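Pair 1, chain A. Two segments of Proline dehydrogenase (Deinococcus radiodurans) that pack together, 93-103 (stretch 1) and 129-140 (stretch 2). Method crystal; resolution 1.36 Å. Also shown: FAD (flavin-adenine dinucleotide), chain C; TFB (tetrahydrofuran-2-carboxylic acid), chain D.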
# COMPACT_ATOMS: atom_id res chain seq x y z
N ILE A 93 -12.46 -12.84 5.56
CA ILE A 93 -11.15 -12.33 5.18
C ILE A 93 -10.63 -11.42 6.30
O ILE A 93 -11.34 -10.51 6.73
CB ILE A 93 -11.27 -11.50 3.89
CG1 ILE A 93 -11.76 -12.40 2.73
CG2 ILE A 93 -9.93 -10.86 3.53
CD1 ILE A 93 -12.21 -11.64 1.51
N LYS A 94 -9.43 -11.69 6.82
CA LYS A 94 -8.82 -10.82 7.82
C LYS A 94 -8.59 -9.46 7.14
O LYS A 94 -7.93 -9.38 6.13
CB LYS A 94 -7.50 -11.42 8.31
CG LYS A 94 -7.02 -10.93 9.67
CD LYS A 94 -5.68 -11.67 10.09
CE LYS A 94 -5.57 -11.83 11.57
NZ LYS A 94 -6.13 -13.15 11.97
N PRO A 95 -9.13 -8.38 7.72
CA PRO A 95 -8.96 -7.08 7.05
C PRO A 95 -7.49 -6.65 6.99
O PRO A 95 -6.71 -6.66 8.00
CB PRO A 95 -9.83 -6.14 7.90
CG PRO A 95 -10.70 -7.01 8.72
CD PRO A 95 -9.96 -8.28 8.92
N TYR A 96 -7.04 -6.45 5.78
CA TYR A 96 -5.73 -5.83 5.54
C TYR A 96 -6.03 -4.79 4.46
O TYR A 96 -6.39 -5.17 3.35
CB TYR A 96 -4.73 -6.87 5.06
CG TYR A 96 -3.30 -6.39 4.97
CD1 TYR A 96 -2.32 -6.99 5.76
CD2 TYR A 96 -2.92 -5.34 4.10
CE1 TYR A 96 -0.96 -6.62 5.66
CE2 TYR A 96 -1.57 -4.91 4.04
CZ TYR A 96 -0.61 -5.57 4.79
OH TYR A 96 0.72 -5.18 4.66
N VAL A 97 -5.93 -3.51 4.82
CA VAL A 97 -6.40 -2.42 3.97
C VAL A 97 -5.33 -1.33 3.94
O VAL A 97 -4.76 -0.98 5.00
CB VAL A 97 -7.77 -1.84 4.49
CG1 VAL A 97 -8.19 -0.62 3.72
CG2 VAL A 97 -8.85 -2.91 4.47
N SER A 98 -5.12 -0.75 2.75
CA SER A 98 -4.25 0.41 2.57
C SER A 98 -5.07 1.62 2.33
O SER A 98 -5.98 1.59 1.49
CB SER A 98 -3.26 0.16 1.42
OG SER A 98 -2.33 -0.90 1.73
N ILE A 99 -4.74 2.68 3.06
CA ILE A 99 -5.41 3.98 2.88
C ILE A 99 -4.38 5.04 2.55
O ILE A 99 -3.23 5.01 3.01
CB ILE A 99 -6.24 4.40 4.12
CG1 ILE A 99 -5.37 4.64 5.36
CG2 ILE A 99 -7.34 3.33 4.40
CD1 ILE A 99 -6.17 5.17 6.58
N LYS A 100 -4.83 6.03 1.76
CA LYS A 100 -4.09 7.28 1.54
C LYS A 100 -4.67 8.31 2.48
O LYS A 100 -5.88 8.58 2.47
CB LYS A 100 -4.31 7.75 0.08
CG LYS A 100 -3.42 6.93 -0.88
CD LYS A 100 -3.74 7.26 -2.32
CE LYS A 100 -2.76 6.56 -3.26
NZ LYS A 100 -2.72 5.07 -3.15
N LEU A 101 -3.85 8.91 3.34
CA LEU A 101 -4.44 9.82 4.31
C LEU A 101 -5.06 11.09 3.65
O LEU A 101 -5.92 11.76 4.23
CB LEU A 101 -3.45 10.19 5.41
CG LEU A 101 -3.19 9.01 6.39
CD1 LEU A 101 -1.94 9.25 7.21
CD2 LEU A 101 -4.40 8.72 7.28
N SER A 102 -4.62 11.44 2.42
CA SER A 102 -5.28 12.53 1.70
C SER A 102 -6.71 12.20 1.29
O SER A 102 -7.48 13.11 0.93
CB SER A 102 -4.49 12.89 0.44
OG SER A 102 -4.75 11.95 -0.59
N SER A 103 -7.12 10.93 1.35
CA SER A 103 -8.52 10.57 1.08
C SER A 103 -9.40 10.75 2.29
O SER A 103 -10.63 10.80 2.14
CB SER A 103 -8.68 9.16 0.57
OG SER A 103 -8.39 8.19 1.57
N GLU A 129 -10.26 -4.56 15.72
CA GLU A 129 -11.29 -5.39 16.36
C GLU A 129 -11.34 -6.78 15.73
O GLU A 129 -11.70 -7.79 16.40
CB GLU A 129 -12.64 -4.71 16.18
CG GLU A 129 -13.77 -5.39 16.90
CD GLU A 129 -15.09 -4.69 16.68
OE1 GLU A 129 -16.13 -5.30 17.05
OE2 GLU A 129 -15.09 -3.54 16.15
N TYR A 130 -11.06 -6.82 14.44
CA TYR A 130 -11.17 -8.06 13.69
C TYR A 130 -9.80 -8.67 13.43
O TYR A 130 -9.64 -9.48 12.51
CB TYR A 130 -11.93 -7.82 12.38
CG TYR A 130 -13.34 -7.26 12.56
CD1 TYR A 130 -14.16 -7.65 13.64
CD2 TYR A 130 -13.87 -6.33 11.65
CE1 TYR A 130 -15.42 -7.15 13.78
CE2 TYR A 130 -15.15 -5.84 11.79
CZ TYR A 130 -15.92 -6.24 12.87
OH TYR A 130 -17.19 -5.77 13.01
N GLY A 131 -8.82 -8.23 14.21
CA GLY A 131 -7.46 -8.78 14.15
C GLY A 131 -6.70 -8.33 12.92
O GLY A 131 -5.69 -8.92 12.54
N GLY A 132 -7.19 -7.26 12.28
CA GLY A 132 -6.64 -6.77 11.01
C GLY A 132 -5.53 -5.75 11.09
O GLY A 132 -4.90 -5.51 12.16
N PHE A 133 -5.26 -5.14 9.92
CA PHE A 133 -4.08 -4.32 9.72
C PHE A 133 -4.38 -3.20 8.73
O PHE A 133 -5.03 -3.47 7.68
CB PHE A 133 -2.93 -5.19 9.19
CG PHE A 133 -1.63 -4.46 9.00
CD1 PHE A 133 -0.72 -4.33 10.04
CD2 PHE A 133 -1.31 -3.93 7.75
CE1 PHE A 133 0.52 -3.68 9.83
CE2 PHE A 133 -0.10 -3.29 7.54
CZ PHE A 133 0.80 -3.16 8.58
N ILE A 134 -3.85 -2.00 9.00
CA ILE A 134 -3.98 -0.88 8.05
C ILE A 134 -2.60 -0.41 7.67
O ILE A 134 -1.77 -0.15 8.57
CB ILE A 134 -4.72 0.30 8.72
CG1 ILE A 134 -6.15 -0.08 9.16
CG2 ILE A 134 -4.75 1.53 7.80
CD1 ILE A 134 -7.06 -0.64 8.00
N CYS A 135 -2.36 -0.24 6.37
CA CYS A 135 -1.17 0.44 5.90
C CYS A 135 -1.49 1.89 5.50
O CYS A 135 -2.45 2.11 4.75
CB CYS A 135 -0.53 -0.29 4.70
SG CYS A 135 0.97 0.57 4.10
N LEU A 136 -0.70 2.84 6.00
CA LEU A 136 -0.75 4.24 5.54
C LEU A 136 0.17 4.35 4.33
O LEU A 136 1.41 4.35 4.45
CB LEU A 136 -0.27 5.19 6.65
CG LEU A 136 -0.94 4.93 8.02
CD1 LEU A 136 -0.32 5.83 9.07
CD2 LEU A 136 -2.47 5.11 7.97
N ASP A 137 -0.43 4.41 3.11
CA ASP A 137 0.35 4.56 1.88
C ASP A 137 1.14 5.89 1.95
O ASP A 137 0.75 6.85 2.62
CB ASP A 137 -0.58 4.63 0.68
CG ASP A 137 -1.15 3.30 0.25
OD1 ASP A 137 -0.74 2.22 0.74
OD2 ASP A 137 -2.07 3.37 -0.65
N MET A 138 2.27 5.93 1.27
CA MET A 138 3.02 7.18 1.19
C MET A 138 2.72 7.93 -0.10
O MET A 138 2.86 7.38 -1.21
CB MET A 138 4.53 6.96 1.36
CG MET A 138 5.29 8.28 1.64
SD MET A 138 4.83 9.07 3.22
CE MET A 138 5.54 7.96 4.42
N GLU A 139 2.27 9.18 0.02
CA GLU A 139 1.93 10.00 -1.12
C GLU A 139 3.12 10.88 -1.51
O GLU A 139 4.27 10.44 -1.34
CB GLU A 139 0.60 10.75 -0.84
CG GLU A 139 -0.55 9.74 -0.53
CD GLU A 139 -1.89 10.41 -0.33
OE1 GLU A 139 -2.25 10.69 0.85
OE2 GLU A 139 -2.58 10.68 -1.35
N ASP A 140 2.90 12.06 -2.08
CA ASP A 140 4.04 12.83 -2.60
C ASP A 140 4.86 13.46 -1.45
O ASP A 140 4.47 13.38 -0.28
CB ASP A 140 3.51 13.96 -3.48
CG ASP A 140 2.77 14.99 -2.67
OD1 ASP A 140 3.34 16.04 -2.31
OD2 ASP A 140 1.60 14.72 -2.29
PA FAD C . 9.94 -0.70 -12.14
O1A FAD C . 11.47 -0.57 -12.16
O2A FAD C . 9.14 0.50 -12.44
O5B FAD C . 9.40 -1.78 -13.03
C5B FAD C . 9.92 -3.10 -12.95
C4B FAD C . 9.26 -4.06 -13.92
O4B FAD C . 7.99 -4.39 -13.40
C3B FAD C . 8.97 -3.48 -15.26
O3B FAD C . 10.06 -3.48 -16.16
C2B FAD C . 7.83 -4.33 -15.69
O2B FAD C . 8.25 -5.63 -16.04
C1B FAD C . 7.04 -4.42 -14.42
N9A FAD C . 6.10 -3.31 -14.24
C8A FAD C . 6.09 -2.39 -13.19
N7A FAD C . 5.09 -1.52 -13.31
C5A FAD C . 4.38 -1.88 -14.45
C6A FAD C . 3.27 -1.37 -15.09
N6A FAD C . 2.56 -0.24 -14.58
N1A FAD C . 2.85 -1.98 -16.22
C2A FAD C . 3.47 -3.06 -16.73
N3A FAD C . 4.56 -3.59 -16.15
C4A FAD C . 5.00 -3.03 -15.03
N1 FAD C . 4.73 3.96 -4.33
C2 FAD C . 4.43 5.03 -3.55
O2 FAD C . 5.02 6.17 -3.84
N3 FAD C . 3.57 4.96 -2.49
C4 FAD C . 2.94 3.76 -2.15
O4 FAD C . 2.08 3.71 -1.11
C4X FAD C . 3.22 2.58 -2.97
N5 FAD C . 2.64 1.37 -2.68
C5X FAD C . 2.98 0.30 -3.47
C6 FAD C . 2.41 -0.95 -3.20
C7 FAD C . 2.77 -2.08 -3.98
C7M FAD C . 2.15 -3.45 -3.69
C8 FAD C . 3.72 -1.92 -5.02
C8M FAD C . 4.14 -3.09 -5.87
C9 FAD C . 4.26 -0.66 -5.30
C9A FAD C . 3.92 0.43 -4.53
N10 FAD C . 4.51 1.68 -4.82
C10 FAD C . 4.15 2.76 -4.05
C1' FAD C . 5.50 1.85 -5.87
C2' FAD C . 5.02 2.40 -7.18
O2' FAD C . 3.68 1.95 -7.33
C3' FAD C . 6.21 1.91 -8.04
O3' FAD C . 7.20 2.86 -8.28
C4' FAD C . 5.90 1.17 -9.28
O4' FAD C . 5.16 0.08 -8.87
C5' FAD C . 7.21 0.75 -9.93
O5' FAD C . 7.17 -0.63 -10.16
P FAD C . 8.37 -1.60 -9.77
O1P FAD C . 8.98 -1.51 -8.34
O2P FAD C . 7.87 -2.96 -10.32
O3P FAD C . 9.58 -1.29 -10.79
OA TFB D . 0.32 3.66 -4.02
CA TFB D . 0.57 3.48 -5.41
C TFB D . -0.44 4.25 -6.24
OB TFB D . -0.21 4.42 -7.46
CB TFB D . 0.44 2.04 -5.69
CG TFB D . -0.41 1.56 -4.60
CD TFB D . -0.29 2.50 -3.47
OXT TFB D . -1.52 4.74 -5.72
O HOH W 1 -1.15 8.37 3.79

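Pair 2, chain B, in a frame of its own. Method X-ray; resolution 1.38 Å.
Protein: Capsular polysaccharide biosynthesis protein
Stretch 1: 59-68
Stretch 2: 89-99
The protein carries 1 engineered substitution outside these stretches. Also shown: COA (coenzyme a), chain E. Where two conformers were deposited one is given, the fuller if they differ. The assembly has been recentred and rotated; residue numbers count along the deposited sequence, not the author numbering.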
# COMPACT_ATOMS: atom_id res chain seq x y z
N LYS B 59 13.37 -19.72 16.10
CA LYS B 59 12.35 -20.43 16.87
C LYS B 59 10.97 -20.51 16.18
O LYS B 59 10.03 -21.07 16.74
CB LYS B 59 12.19 -19.81 18.27
CG LYS B 59 13.46 -19.80 19.11
CD LYS B 59 13.22 -19.11 20.44
CE LYS B 59 14.52 -18.71 21.11
NZ LYS B 59 14.35 -17.50 21.96
N LEU B 60 10.85 -19.97 14.97
CA LEU B 60 9.55 -19.95 14.30
C LEU B 60 9.22 -21.24 13.55
O LEU B 60 10.09 -21.84 12.90
CB LEU B 60 9.46 -18.78 13.32
CG LEU B 60 9.56 -17.37 13.92
CD1 LEU B 60 9.55 -16.39 12.76
CD2 LEU B 60 8.45 -17.11 14.92
N ASP B 61 7.96 -21.66 13.64
CA ASP B 61 7.41 -22.66 12.74
C ASP B 61 7.03 -22.04 11.40
O ASP B 61 7.13 -22.70 10.36
CB ASP B 61 6.19 -23.32 13.38
CG ASP B 61 6.54 -24.06 14.64
OD1 ASP B 61 7.13 -25.14 14.54
OD2 ASP B 61 6.23 -23.54 15.73
N LEU B 62 6.60 -20.78 11.43
CA LEU B 62 6.11 -20.09 10.24
C LEU B 62 6.61 -18.66 10.21
O LEU B 62 6.48 -17.94 11.20
CB LEU B 62 4.59 -20.12 10.22
CG LEU B 62 3.87 -19.26 9.16
CD1 LEU B 62 4.18 -19.74 7.74
CD2 LEU B 62 2.37 -19.24 9.41
N PHE B 63 7.14 -18.24 9.06
CA PHE B 63 7.57 -16.86 8.84
C PHE B 63 6.78 -16.39 7.63
O PHE B 63 7.04 -16.82 6.51
CB PHE B 63 9.08 -16.82 8.58
CG PHE B 63 9.67 -15.43 8.45
CD1 PHE B 63 9.49 -14.46 9.43
CD2 PHE B 63 10.48 -15.12 7.36
CE1 PHE B 63 10.07 -13.20 9.31
CE2 PHE B 63 11.06 -13.87 7.22
CZ PHE B 63 10.86 -12.90 8.20
N LEU B 64 5.76 -15.57 7.88
CA LEU B 64 5.02 -14.92 6.81
C LEU B 64 5.69 -13.58 6.58
O LEU B 64 5.89 -12.82 7.52
CB LEU B 64 3.56 -14.69 7.19
CG LEU B 64 2.61 -15.89 7.20
CD1 LEU B 64 1.30 -15.53 7.90
CD2 LEU B 64 2.34 -16.40 5.79
N TYR B 65 6.06 -13.30 5.34
CA TYR B 65 6.83 -12.08 5.12
C TYR B 65 6.52 -11.49 3.76
O TYR B 65 6.13 -12.20 2.82
CB TYR B 65 8.34 -12.37 5.24
CG TYR B 65 8.87 -13.22 4.12
CD1 TYR B 65 8.76 -14.62 4.15
CD2 TYR B 65 9.41 -12.62 2.98
CE1 TYR B 65 9.19 -15.39 3.09
CE2 TYR B 65 9.85 -13.39 1.91
CZ TYR B 65 9.73 -14.77 1.97
OH TYR B 65 10.17 -15.52 0.91
N GLN B 66 6.74 -10.19 3.64
CA GLN B 66 6.68 -9.54 2.35
C GLN B 66 8.08 -9.34 1.82
O GLN B 66 9.02 -9.15 2.60
CB GLN B 66 5.96 -8.20 2.47
CG GLN B 66 4.53 -8.37 2.95
CD GLN B 66 3.76 -7.07 3.02
OE1 GLN B 66 4.19 -6.13 3.68
NE2 GLN B 66 2.61 -7.02 2.35
N PRO B 67 8.26 -9.38 0.49
CA PRO B 67 9.59 -9.13 -0.07
C PRO B 67 10.17 -7.76 0.32
O PRO B 67 9.47 -6.74 0.23
CB PRO B 67 9.34 -9.19 -1.58
CG PRO B 67 8.20 -10.16 -1.73
CD PRO B 67 7.30 -9.77 -0.56
N VAL B 68 11.42 -7.74 0.78
CA VAL B 68 12.11 -6.49 1.12
C VAL B 68 13.53 -6.61 0.61
O VAL B 68 14.29 -7.48 1.04
CB VAL B 68 12.13 -6.20 2.65
CG1 VAL B 68 12.88 -4.89 2.92
CG2 VAL B 68 10.73 -6.14 3.23
N GLY B 89 12.79 -27.45 8.94
CA GLY B 89 11.39 -27.79 9.12
C GLY B 89 10.48 -26.58 9.28
O GLY B 89 9.26 -26.74 9.27
N GLY B 90 11.06 -25.39 9.45
CA GLY B 90 10.25 -24.17 9.42
C GLY B 90 9.78 -23.88 8.00
O GLY B 90 10.35 -24.38 7.03
N ASN B 91 8.73 -23.07 7.90
CA ASN B 91 8.11 -22.71 6.63
C ASN B 91 8.11 -21.18 6.48
O ASN B 91 7.56 -20.49 7.34
CB ASN B 91 6.67 -23.23 6.62
CG ASN B 91 5.98 -23.11 5.27
OD1 ASN B 91 6.63 -22.94 4.24
ND2 ASN B 91 4.66 -23.21 5.29
N ALA B 92 8.71 -20.68 5.40
CA ALA B 92 8.70 -19.25 5.08
C ALA B 92 7.82 -19.04 3.85
O ALA B 92 8.09 -19.58 2.77
CB ALA B 92 10.12 -18.75 4.85
N LEU B 93 6.75 -18.27 4.02
CA LEU B 93 5.81 -18.00 2.93
C LEU B 93 5.77 -16.52 2.64
O LEU B 93 5.53 -15.69 3.55
CB LEU B 93 4.40 -18.49 3.28
CG LEU B 93 4.17 -20.00 3.29
CD1 LEU B 93 2.81 -20.31 3.89
CD2 LEU B 93 4.29 -20.58 1.89
N SER B 94 6.06 -16.17 1.39
CA SER B 94 5.98 -14.76 1.00
C SER B 94 4.57 -14.33 0.64
O SER B 94 3.79 -15.07 0.02
CB SER B 94 6.97 -14.45 -0.12
OG SER B 94 6.78 -15.35 -1.20
N VAL B 95 4.28 -13.10 1.06
CA VAL B 95 2.99 -12.46 0.87
C VAL B 95 3.18 -11.20 0.04
O VAL B 95 4.07 -10.39 0.33
CB VAL B 95 2.37 -12.07 2.23
CG1 VAL B 95 1.01 -11.41 2.05
CG2 VAL B 95 2.25 -13.30 3.12
N GLN B 96 2.31 -11.04 -0.95
CA GLN B 96 2.30 -9.89 -1.82
C GLN B 96 2.34 -8.57 -1.03
O GLN B 96 1.63 -8.42 -0.02
CB GLN B 96 1.03 -9.94 -2.65
CG GLN B 96 0.81 -8.76 -3.59
CD GLN B 96 -0.34 -9.05 -4.52
OE1 GLN B 96 -1.44 -9.37 -4.07
NE2 GLN B 96 -0.09 -8.98 -5.84
N TYR B 97 3.15 -7.63 -1.51
CA TYR B 97 3.11 -6.25 -1.05
C TYR B 97 2.00 -5.57 -1.86
O TYR B 97 2.10 -5.43 -3.09
CB TYR B 97 4.45 -5.56 -1.23
CG TYR B 97 4.39 -4.11 -0.83
CD1 TYR B 97 4.16 -3.74 0.50
CD2 TYR B 97 4.53 -3.11 -1.78
CE1 TYR B 97 4.10 -2.41 0.87
CE2 TYR B 97 4.47 -1.77 -1.43
CZ TYR B 97 4.25 -1.42 -0.10
OH TYR B 97 4.19 -0.11 0.29
N MET B 98 0.93 -5.18 -1.19
CA MET B 98 -0.25 -4.70 -1.88
C MET B 98 -0.14 -3.19 -2.13
O MET B 98 -0.20 -2.39 -1.20
CB MET B 98 -1.50 -5.04 -1.06
CG MET B 98 -1.70 -6.52 -0.90
SD MET B 98 -2.93 -6.97 0.34
CE MET B 98 -1.94 -6.88 1.83
N HIS B 99 -0.03 -2.81 -3.40
CA HIS B 99 0.09 -1.42 -3.81
C HIS B 99 -0.79 -1.27 -5.04
O HIS B 99 -0.75 -2.10 -5.95
CB HIS B 99 1.56 -1.09 -4.07
CG HIS B 99 1.83 0.29 -4.58
ND1 HIS B 99 2.57 1.21 -3.87
CD2 HIS B 99 1.49 0.88 -5.75
CE1 HIS B 99 2.68 2.32 -4.59
NE2 HIS B 99 2.03 2.15 -5.73
N1A COA E . 3.31 -0.21 -8.23
C2A COA E . 4.06 0.91 -8.22
N3A COA E . 4.99 1.15 -7.28
C4A COA E . 5.22 0.22 -6.32
C5A COA E . 4.45 -1.02 -6.29
C6A COA E . 3.45 -1.20 -7.33
N6A COA E . 2.69 -2.32 -7.35
N7A COA E . 4.88 -1.75 -5.24
C8A COA E . 5.87 -1.04 -4.64
N9A COA E . 6.05 0.14 -5.28
C1B COA E . 7.04 1.19 -5.00
C2B COA E . 7.39 1.38 -3.53
O2B COA E . 6.47 2.29 -2.92
C3B COA E . 8.79 1.94 -3.67
O3B COA E . 8.66 3.32 -4.08
P3B COA E . 9.90 4.35 -4.06
O7A COA E . 9.25 5.67 -4.38
O8A COA E . 10.43 4.27 -2.66
O9A COA E . 10.87 3.86 -5.11
C4B COA E . 9.37 1.15 -4.84
O4B COA E . 8.24 0.71 -5.61
C5B COA E . 10.22 -0.05 -4.43
O5B COA E . 9.42 -0.87 -3.59
P1A COA E . 9.34 -2.45 -3.76
O1A COA E . 8.28 -2.91 -2.80
O2A COA E . 9.18 -2.82 -5.20
O3A COA E . 10.77 -3.02 -3.32
P2A COA E . 11.67 -2.94 -1.99
O4A COA E . 12.92 -2.16 -2.34
O5A COA E . 11.84 -4.37 -1.55
O6A COA E . 10.85 -2.11 -0.91
CBP COA E . 9.22 -1.46 0.72
CCP COA E . 9.84 -2.64 -0.03
CDP COA E . 8.13 -1.96 1.67
CEP COA E . 10.30 -0.83 1.58
CAP COA E . 8.66 -0.47 -0.33
OAP COA E . 7.52 -1.04 -0.98
C9P COA E . 8.29 0.93 0.13
O9P COA E . 9.15 1.80 0.22
N8P COA E . 7.00 1.20 0.39
C7P COA E . 6.55 2.52 0.78
C6P COA E . 6.87 2.92 2.21
C5P COA E . 6.18 1.95 3.13
O5P COA E . 6.74 0.93 3.51
N4P COA E . 4.96 2.28 3.49
C3P COA E . 4.17 1.46 4.36
C2P COA E . 2.88 1.08 3.67
S1P COA E . 2.25 -0.35 4.46

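The sharpest difference lies where the matched positions K100(A) and Q66(B) (CA atoms 0.6 Å apart after superposition) reach across by different chemistry. In pair 1 the link is ionic: K100(A) NZ forms a salt bridge with D137(A) OD2 at 3.1 Å, and the same NZ donates to OXT of the bound TFB at 2.9 Å. In pair 2 the position matching D137(A) is V95(B), which offers no charge. The amide of Q66(B) instead addresses the backbone, NE2 donating to Q96(B) O at 2.9 Å, while Q66(B) CG lies 3.3 Å from V95(B) O.

The frame beneath these differences is common. Fourteen central residues superpose with an RMSD of 0.7 Å, and both pairs are parallel two-strand ladders, their axes inclined at 22° in pair 1 and 15° in pair 2. Each has five interstrand backbone hydrogen bonds in the same alternation. The first runs from F133(A) N to P95(A) O (2.8 Å) in pair 1 and from N91(B) N to D61(B) O (3.0 Å) in pair 2; the last runs from D137(A) N to I99(A) O (2.9 Å) and from V95(B) N to Y65(B) O (2.7 Å).

Glycine precedes the second strand in both. An ideal CB on G132(A) would lie 2.5 Å from P95(A) O, a clash; on the matching G90(B) it would be merely tight, 3.3 Å from L60(B) O.

On the face carrying Y96(A), F133(A), S98(A) and C135(A), two aromatic rings meet obliquely, with centroids 4.7 Å apart and planes at 34°. The equivalent L62(B) and N91(B) make no such pair; L62(B) CD1 instead reaches L93(B) CD1 at 4.1 Å, and L64(B) CD2 approaches L93(B) CB at 3.9 Å.

The other face redistributes bulk. In pair 1, I99(A) CG1 touches I134(A) CG2 at 4.0 Å and L136(A) CD2 at 3.9 Å, so aliphatic branches fill the space. Pair 2 places small A92(B) and S94(B) at the positions of I134(A) and L136(A), and the ring of Y65(B), matching I99(A), spans them: CE1 is 3.9 Å from A92(B) CB, CZ is 3.5 Å from S94(B) CB, and S94(B) CA sits over one ring face.

Farther on, E139(A) clasps S102(A), with OE1 accepting from its N at 2.9 Å and OE2 from its OG at 2.6 Å. The matched Y97(B) instead presents a ring edge to Q66(B) OE1, with CD1 4.0 Å away, while its OH accepts from COA N8P at 3.1 Å.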